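Local coordinates for protein branched-chain-amino-acid aminotransferase (Pseudomonas aeruginosa, PDB 6NST) that probably catalyses the reversible transfer of the amino group of leucine, isoleucine or valine to 2-oxoglutarate, using pyridoxal 5'-phosphate as cofactor, at residues L16-W19 / R20-T23; T84-A87 / V88-N91; H150-I154 / S155-A159; P211-A215 / C216-I220. The protein carries 1 engineered substitution. All coordinates share one frame; numbering follows the deposited sequence.

Interaction 1 of 4, residues L16-W19 / R20-T23; sequences LVQW and RDAT
A tight turn at the end of strand 15-18, outermost of its sheet within the chain, folds D21 and A22 back against V17. The two methyls of V17 share this work: CG1 meets A22 CB at 3.7 Å, and CG2 rests on D21 CB, likewise 3.7 Å away. This fork depends on CG1 sitting between the backbone N and the carbonyl carbon of V17 (chi1 73°), which sends CG2 anti to the N. A beta-branched residue thus suits the strand and offers one methyl to each neighbour. Beside it, the carboxylate of D21 lies alongside the Q18 side chain and points the same way, with D21 OD2 3.3 Å from Q18 CB. The turn is held by the backbone. D21 N makes a weak bond of 2.9 Å to Q18 O, while A22 N reaches W19 O at 3.2 Å from above the carbonyl plane rather than along a lone pair. An inverse gamma turn centred on A22 then redirects the chain into strand 23-25, where T23 pairs in an antiparallel ladder with the second subunit, so the sheet runs on across the interface. A22 is buried, and its small side chain packs on I10 of its own chain and on V26 of the second subunit. W19 faces the same interface: its ring meets that of H25 of the second subunit, its O accepts from H25 NE2 of that chain, and its NE1 donates to M3 O. R20, on an exposed corner, stretches its chain out to salt bridges with D5 and D7.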
# COMPACT_ATOMS: atom_id res chain seq x y z
N LEU A 16 -23.10 42.97 -2.53
CA LEU A 16 -23.30 42.77 -1.11
C LEU A 16 -24.78 42.56 -0.85
O LEU A 16 -25.62 43.29 -1.38
CB LEU A 16 -22.79 43.97 -0.30
CG LEU A 16 -21.29 44.29 -0.39
CD1 LEU A 16 -21.03 45.64 0.23
CD2 LEU A 16 -20.46 43.21 0.29
N VAL A 17 -25.09 41.55 -0.04
CA VAL A 17 -26.47 41.27 0.35
C VAL A 17 -26.50 41.17 1.87
O VAL A 17 -25.48 40.92 2.52
CB VAL A 17 -27.00 39.97 -0.31
CG1 VAL A 17 -26.38 38.74 0.33
CG2 VAL A 17 -28.52 39.92 -0.26
N GLN A 18 -27.68 41.41 2.43
CA GLN A 18 -27.85 41.27 3.87
C GLN A 18 -27.47 39.86 4.31
O GLN A 18 -27.68 38.89 3.58
CB GLN A 18 -29.30 41.58 4.27
CG GLN A 18 -29.74 43.00 3.97
CD GLN A 18 -29.03 44.04 4.83
OE1 GLN A 18 -28.40 43.71 5.83
NE2 GLN A 18 -29.13 45.30 4.43
N TRP A 19 -26.90 39.77 5.51
CA TRP A 19 -26.37 38.50 6.00
C TRP A 19 -27.44 37.41 5.97
O TRP A 19 -27.21 36.32 5.44
CB TRP A 19 -25.81 38.68 7.41
CG TRP A 19 -24.94 37.55 7.87
CD1 TRP A 19 -25.34 36.31 8.25
CD2 TRP A 19 -23.51 37.58 8.00
NE1 TRP A 19 -24.25 35.55 8.61
CE2 TRP A 19 -23.11 36.31 8.47
CE3 TRP A 19 -22.53 38.55 7.77
CZ2 TRP A 19 -21.78 35.99 8.71
CZ3 TRP A 19 -21.21 38.23 8.01
CH2 TRP A 19 -20.85 36.96 8.47
N ARG A 20 -28.61 37.69 6.55
CA ARG A 20 -29.67 36.69 6.59
C ARG A 20 -30.27 36.42 5.22
O ARG A 20 -30.93 35.39 5.04
CB ARG A 20 -30.77 37.13 7.56
CG ARG A 20 -30.28 37.34 8.99
CD ARG A 20 -31.36 37.96 9.85
NE ARG A 20 -30.94 38.12 11.24
CZ ARG A 20 -30.29 39.19 11.70
NH1 ARG A 20 -29.99 40.19 10.89
NH2 ARG A 20 -29.95 39.25 12.98
N ASP A 21 -30.04 37.30 4.24
CA ASP A 21 -30.52 37.09 2.88
C ASP A 21 -29.53 36.31 2.02
O ASP A 21 -29.90 35.88 0.92
CB ASP A 21 -30.82 38.44 2.21
CG ASP A 21 -32.00 39.15 2.82
OD1 ASP A 21 -32.91 38.46 3.34
OD2 ASP A 21 -32.03 40.39 2.79
N ALA A 22 -28.30 36.11 2.49
CA ALA A 22 -27.30 35.35 1.75
C ALA A 22 -27.62 33.86 1.89
O ALA A 22 -27.03 33.13 2.68
CB ALA A 22 -25.89 35.67 2.25
N THR A 23 -28.59 33.42 1.10
CA THR A 23 -29.07 32.05 1.13
C THR A 23 -28.82 31.38 -0.21
O THR A 23 -28.51 32.03 -1.21
CB THR A 23 -30.57 31.99 1.47
OG1 THR A 23 -31.30 32.77 0.52
CG2 THR A 23 -30.83 32.52 2.87

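Interaction 2 of 4, residues T84-A87 / V88-N91; sequences TRAA and VREN
With CG anti to the backbone N (chi1 177°) and a bend at chi3 (57°), R89 swings its guanidinium back over A86, one turn earlier in helix 77-89. The flat group lays one face over A86 CA and R85 O, and R89 NH2 comes within 3.4 Å of A86 CB. The short side chain of alanine lets the guanidinium settle this close to the backbone. Beneath it the helix keeps its i to i+4 bonds, R89 N to R85 O and E90 N to A86 O, each 2.8 Å long. E90 CG, set beside the backbone N by chi1, passes 3.2 Å from A86 O, and the bend at chi2 then turns the carboxylate to R89. The resulting salt bridge, R89 NE to E90 OE2 at 3.2 Å, uses the anti side of the carboxylate, with the donor 34° out of its plane. At the C-terminal end N91 turns back, and ND2 takes A87 O as acceptor; the modelled length is very short and doubtful. N91 OD1 accepts from V9 N, tying the helix end to strand 9-12. V88 and A87 pack on A124, fixing the buried side of the helix on the sheet. R85 NH1 and R89 NH1 stand 4.0 Å apart, a like-charge proximity probably eased by the salt bridges R85-E82 and R89-E90 and by the bond from R89 NH1 to V306 O.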
# COMPACT_ATOMS: atom_id res chain seq x y z
N THR A 84 -12.94 40.57 -0.93
CA THR A 84 -12.49 40.11 0.38
C THR A 84 -12.28 41.28 1.33
O THR A 84 -12.65 41.21 2.51
CB THR A 84 -11.21 39.29 0.24
OG1 THR A 84 -11.40 38.27 -0.75
CG2 THR A 84 -10.84 38.64 1.56
N ARG A 85 -11.71 42.37 0.82
CA ARG A 85 -11.56 43.57 1.64
C ARG A 85 -12.91 44.19 1.97
O ARG A 85 -13.13 44.68 3.08
CB ARG A 85 -10.65 44.58 0.93
CG ARG A 85 -9.24 44.05 0.68
CD ARG A 85 -8.50 44.85 -0.37
NE ARG A 85 -8.24 46.23 0.05
CZ ARG A 85 -8.94 47.28 -0.36
NH1 ARG A 85 -9.95 47.12 -1.21
NH2 ARG A 85 -8.64 48.49 0.07
N ALA A 86 -13.85 44.17 1.01
CA ALA A 86 -15.17 44.73 1.26
C ALA A 86 -15.91 43.94 2.34
O ALA A 86 -16.62 44.53 3.17
CB ALA A 86 -15.98 44.77 -0.03
N ALA A 87 -15.77 42.62 2.34
CA ALA A 87 -16.44 41.80 3.34
C ALA A 87 -16.02 42.19 4.76
O ALA A 87 -16.82 42.10 5.69
CB ALA A 87 -16.16 40.32 3.10
N VAL A 88 -14.77 42.63 4.93
CA VAL A 88 -14.29 43.08 6.23
C VAL A 88 -14.66 44.54 6.48
O VAL A 88 -15.13 44.88 7.56
CB VAL A 88 -12.77 42.86 6.32
CG1 VAL A 88 -12.24 43.37 7.65
CG2 VAL A 88 -12.44 41.39 6.14
N ARG A 89 -14.45 45.40 5.48
CA ARG A 89 -14.73 46.82 5.65
C ARG A 89 -16.21 47.07 5.91
O ARG A 89 -16.58 47.73 6.89
CB ARG A 89 -14.27 47.60 4.42
CG ARG A 89 -14.60 49.08 4.47
CD ARG A 89 -14.18 49.79 3.20
NE ARG A 89 -14.81 49.22 2.02
CZ ARG A 89 -14.18 48.43 1.14
NH1 ARG A 89 -12.90 48.13 1.32
NH2 ARG A 89 -14.83 47.95 0.10
N GLU A 90 -17.08 46.55 5.04
CA GLU A 90 -18.50 46.89 5.11
C GLU A 90 -19.16 46.37 6.37
O GLU A 90 -20.22 46.88 6.75
CB GLU A 90 -19.22 46.36 3.87
CG GLU A 90 -18.69 46.93 2.56
CD GLU A 90 -18.89 48.43 2.45
OE1 GLU A 90 -19.90 48.94 2.98
OE2 GLU A 90 -18.03 49.09 1.83
N ASN A 91 -18.57 45.38 7.04
CA ASN A 91 -19.06 44.92 8.33
C ASN A 91 -18.40 45.65 9.49
O ASN A 91 -18.73 45.36 10.65
CB ASN A 91 -18.86 43.41 8.48
CG ASN A 91 -19.75 42.62 7.55
OD1 ASN A 91 -20.93 42.42 7.83
ND2 ASN A 91 -19.19 42.16 6.43

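Interaction 3 of 4, residues H150-I154 / S155-A159; sequences HHVNI and SMTRA
The carbonyl of H151 gathers two backbone donors, I154 N at 2.9 Å and S155 N at 3.1 Å, the latter arriving nearly in line with the C=O bond. This curls residues 151-155 into a tight bend, and a type I beta turn from M156 to A159 follows, delivering the chain to K160, the lysine expected by similarity to carry pyridoxal phosphate in this class-IV aminotransferase fold. A water links the two segments, 2.9 Å from V152 O and 2.8 Å from T157 N, which donates to it. H151 adds a side-chain brace, its ND1 accepting from N153 N at 3.0 Å. Histidine and asparagine suit these junctions because they can bond on several sides: N153 OD1 accepts from R243 of the third subunit, and its ND2 donates to S146 O of the second. The H150 ring lies by S155, with ND1 3.0 Å from S155 OG, while its NE2 donates to A164 O. S155 OG is brought there by a chi1 of 59°, which sets it between the backbone N and carbonyl carbon. The methyl of T157 packs loosely on the first segment: CG2 lies 4.0 Å from V152 CA and 4.1 Å from H150 CB.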
# COMPACT_ATOMS: atom_id res chain seq x y z
N HIS A 150 -5.70 12.03 3.83
CA HIS A 150 -6.08 11.90 2.43
C HIS A 150 -4.95 11.31 1.58
O HIS A 150 -3.77 11.52 1.85
CB HIS A 150 -6.49 13.26 1.86
CG HIS A 150 -7.84 13.72 2.30
ND1 HIS A 150 -9.01 13.10 1.89
CD2 HIS A 150 -8.22 14.73 3.11
CE1 HIS A 150 -10.04 13.72 2.43
NE2 HIS A 150 -9.59 14.71 3.18
N HIS A 151 -5.35 10.56 0.55
CA HIS A 151 -4.44 9.91 -0.37
C HIS A 151 -4.25 10.79 -1.61
O HIS A 151 -5.24 11.27 -2.18
CB HIS A 151 -4.98 8.53 -0.76
CG HIS A 151 -4.06 7.72 -1.61
ND1 HIS A 151 -3.89 7.94 -2.96
CD2 HIS A 151 -3.28 6.65 -1.30
CE1 HIS A 151 -3.03 7.06 -3.44
NE2 HIS A 151 -2.65 6.27 -2.46
N VAL A 152 -3.00 10.99 -2.02
CA VAL A 152 -2.67 11.97 -3.05
C VAL A 152 -3.32 11.66 -4.39
O VAL A 152 -3.38 12.54 -5.25
CB VAL A 152 -1.15 12.09 -3.22
CG1 VAL A 152 -0.51 12.62 -1.95
CG2 VAL A 152 -0.55 10.75 -3.61
N ASN A 153 -3.78 10.43 -4.61
CA ASN A 153 -4.45 10.08 -5.85
C ASN A 153 -5.93 9.77 -5.66
O ASN A 153 -6.59 9.36 -6.62
CB ASN A 153 -3.75 8.90 -6.53
CG ASN A 153 -4.12 8.77 -7.99
OD1 ASN A 153 -4.49 9.76 -8.63
ND2 ASN A 153 -4.05 7.55 -8.53
N ILE A 154 -6.46 9.94 -4.46
CA ILE A 154 -7.89 9.82 -4.21
C ILE A 154 -8.55 11.19 -4.12
O ILE A 154 -9.56 11.45 -4.76
CB ILE A 154 -8.15 8.99 -2.94
CG1 ILE A 154 -7.61 7.57 -3.13
CG2 ILE A 154 -9.63 8.98 -2.61
CD1 ILE A 154 -7.80 6.67 -1.92
N SER A 155 -7.97 12.09 -3.33
CA SER A 155 -8.40 13.47 -3.27
C SER A 155 -7.23 14.37 -3.65
O SER A 155 -6.06 13.98 -3.51
CB SER A 155 -8.94 13.85 -1.89
OG SER A 155 -7.97 13.65 -0.89
N MET A 156 -7.55 15.56 -4.13
CA MET A 156 -6.55 16.50 -4.62
C MET A 156 -6.02 17.29 -3.43
O MET A 156 -6.60 18.29 -3.02
CB MET A 156 -7.15 17.39 -5.69
CG MET A 156 -7.73 16.62 -6.88
SD MET A 156 -6.49 15.65 -7.79
CE MET A 156 -6.73 14.00 -7.12
N THR A 157 -4.89 16.83 -2.88
CA THR A 157 -4.38 17.33 -1.61
C THR A 157 -3.84 18.75 -1.70
O THR A 157 -3.63 19.38 -0.65
CB THR A 157 -3.30 16.40 -1.07
OG1 THR A 157 -2.24 16.27 -2.03
CG2 THR A 157 -3.88 15.02 -0.78
N ARG A 158 -3.61 19.28 -2.90
CA ARG A 158 -3.18 20.67 -3.04
C ARG A 158 -4.33 21.65 -3.12
O ARG A 158 -4.11 22.86 -2.98
CB ARG A 158 -2.30 20.83 -4.29
CG ARG A 158 -1.12 19.87 -4.36
CD ARG A 158 -0.38 19.82 -3.04
NE ARG A 158 0.72 18.86 -3.08
CZ ARG A 158 1.31 18.36 -1.99
NH1 ARG A 158 0.89 18.72 -0.79
NH2 ARG A 158 2.30 17.49 -2.12
N ALA A 159 -5.55 21.17 -3.35
CA ALA A 159 -6.73 22.02 -3.39
C ALA A 159 -7.42 22.00 -2.03
O ALA A 159 -7.45 20.97 -1.36
CB ALA A 159 -7.70 21.56 -4.48
O HOH W 1 -3.07 15.23 -4.34

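Interaction 4 of 4, residues P211-A215 / C216-I220; sequences PEVTA and CLNGI. With SO4 (sulfate ion), chain G.
Over one face of the N218 amide lies a methyl of V213: V213 CG1 is 3.8 Å from both CG and ND2 of N218, and 3.7 Å from its CB. Both side chains reach the meeting point by placing the touching branch anti to the backbone N, CG1 for V213 (chi1 -164°) and CG for N218 (chi1 -166°). Each of these residues is also the centre of an inverse gamma turn, so two tight backbone kinks, one at each residue, accompany the contact. Deeper inside, C216 projects its sulfur into the bend, and SG approaches E212 O at 3.8 Å, a van der Waals contact well suited to a small, weakly polar side chain. Further on, G219 occupies the N-cap position; having no side chain, it lets the backbone pass close to a bound sulfate, probably from the crystallisation liquor. I220 N donates to sulfate O1 at 2.9 Å, and T221, T257 and R61 also bond the anion. Such a cradle at a helix N-terminus is consistent with the site that takes the cofactor phosphate in this family, and L217 lies near K160. The loop joins strand 207-210 to helix 220-231: P211 and C216 touch strand 199-204, V213 packs on E238 of strand 235-238, and I220 leans on helix 55-68.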
# COMPACT_ATOMS: atom_id res chain seq x y z
N PRO A 211 7.02 17.84 7.94
CA PRO A 211 6.78 16.94 6.80
C PRO A 211 6.88 17.69 5.49
O PRO A 211 6.39 18.82 5.35
CB PRO A 211 5.36 16.43 7.05
CG PRO A 211 5.15 16.58 8.52
CD PRO A 211 5.91 17.81 8.91
N GLU A 212 7.54 17.07 4.52
CA GLU A 212 7.64 17.65 3.19
C GLU A 212 6.26 17.76 2.56
O GLU A 212 5.35 16.99 2.87
CB GLU A 212 8.57 16.80 2.31
CG GLU A 212 8.91 15.45 2.93
CD GLU A 212 9.77 14.58 2.03
OE1 GLU A 212 10.81 15.08 1.54
OE2 GLU A 212 9.41 13.41 1.81
N VAL A 213 6.11 18.74 1.67
CA VAL A 213 4.83 18.98 0.99
C VAL A 213 4.49 17.76 0.16
O VAL A 213 4.61 17.77 -1.07
CB VAL A 213 4.89 20.25 0.13
CG1 VAL A 213 3.48 20.70 -0.24
CG2 VAL A 213 5.64 21.35 0.86
N THR A 214 4.05 16.69 0.83
CA THR A 214 3.83 15.40 0.19
C THR A 214 2.34 15.11 0.07
O THR A 214 1.74 15.34 -0.99
CB THR A 214 4.53 14.29 0.98
OG1 THR A 214 5.71 14.83 1.61
CG2 THR A 214 4.95 13.17 0.07
N ALA A 215 1.74 14.61 1.14
CA ALA A 215 0.31 14.37 1.19
C ALA A 215 -0.43 15.35 2.09
O ALA A 215 -1.66 15.27 2.20
CB ALA A 215 0.04 12.93 1.66
N CYS A 216 0.28 16.28 2.73
CA CYS A 216 -0.33 17.31 3.55
C CYS A 216 -0.60 18.56 2.72
O CYS A 216 -0.16 18.69 1.57
CB CYS A 216 0.56 17.64 4.75
SG CYS A 216 2.13 18.42 4.32
N LEU A 217 -1.33 19.50 3.31
CA LEU A 217 -1.65 20.74 2.63
C LEU A 217 -0.47 21.70 2.68
O LEU A 217 0.17 21.86 3.72
CB LEU A 217 -2.88 21.40 3.25
CG LEU A 217 -3.37 22.68 2.56
CD1 LEU A 217 -3.81 22.39 1.13
CD2 LEU A 217 -4.50 23.34 3.35
N ASN A 218 -0.18 22.34 1.54
CA ASN A 218 0.85 23.37 1.46
C ASN A 218 0.31 24.63 2.12
O ASN A 218 -0.13 25.58 1.47
CB ASN A 218 1.24 23.61 -0.00
CG ASN A 218 2.52 24.40 -0.14
OD1 ASN A 218 2.99 25.04 0.80
ND2 ASN A 218 3.11 24.37 -1.33
N GLY A 219 0.34 24.63 3.45
CA GLY A 219 -0.28 25.71 4.20
C GLY A 219 0.45 27.03 4.03
O GLY A 219 1.68 27.09 4.06
N ILE A 220 -0.32 28.10 3.85
CA ILE A 220 0.26 29.43 3.73
C ILE A 220 0.97 29.82 5.02
O ILE A 220 2.05 30.43 4.98
CB ILE A 220 -0.82 30.45 3.33
CG1 ILE A 220 -1.33 30.15 1.92
CG2 ILE A 220 -0.29 31.87 3.42
CD1 ILE A 220 -2.41 31.10 1.44
S SO4 G . -3.27 27.53 6.17
O1 SO4 G . -3.06 27.87 4.76
O2 SO4 G . -4.53 28.12 6.62
O3 SO4 G . -3.34 26.08 6.32
O4 SO4 G . -2.17 28.05 6.97

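Overall arrangement
Interactions 1 and 2 belong to the outer part of the subunit and touch, L16 packing on E90; interaction 1 is partly buried, its W19 and A22 turned into the border with the second subunit, whereas interaction 2 meets no other chain. Their exposed corners carry charged pairs. Interactions 3 and 4 lie on the other side of the chain's centre from interaction 2, their own centres about 11 Å apart, with backbone carbonyls, a water and a bound anion replacing surface salt bridges. The R158 side chain from interaction 3 reaches the carbonyls of V213, T214 and C216 in interaction 4. Both loops come near K160 and touch the third subunit, consistent with a cofactor site near subunit boundaries.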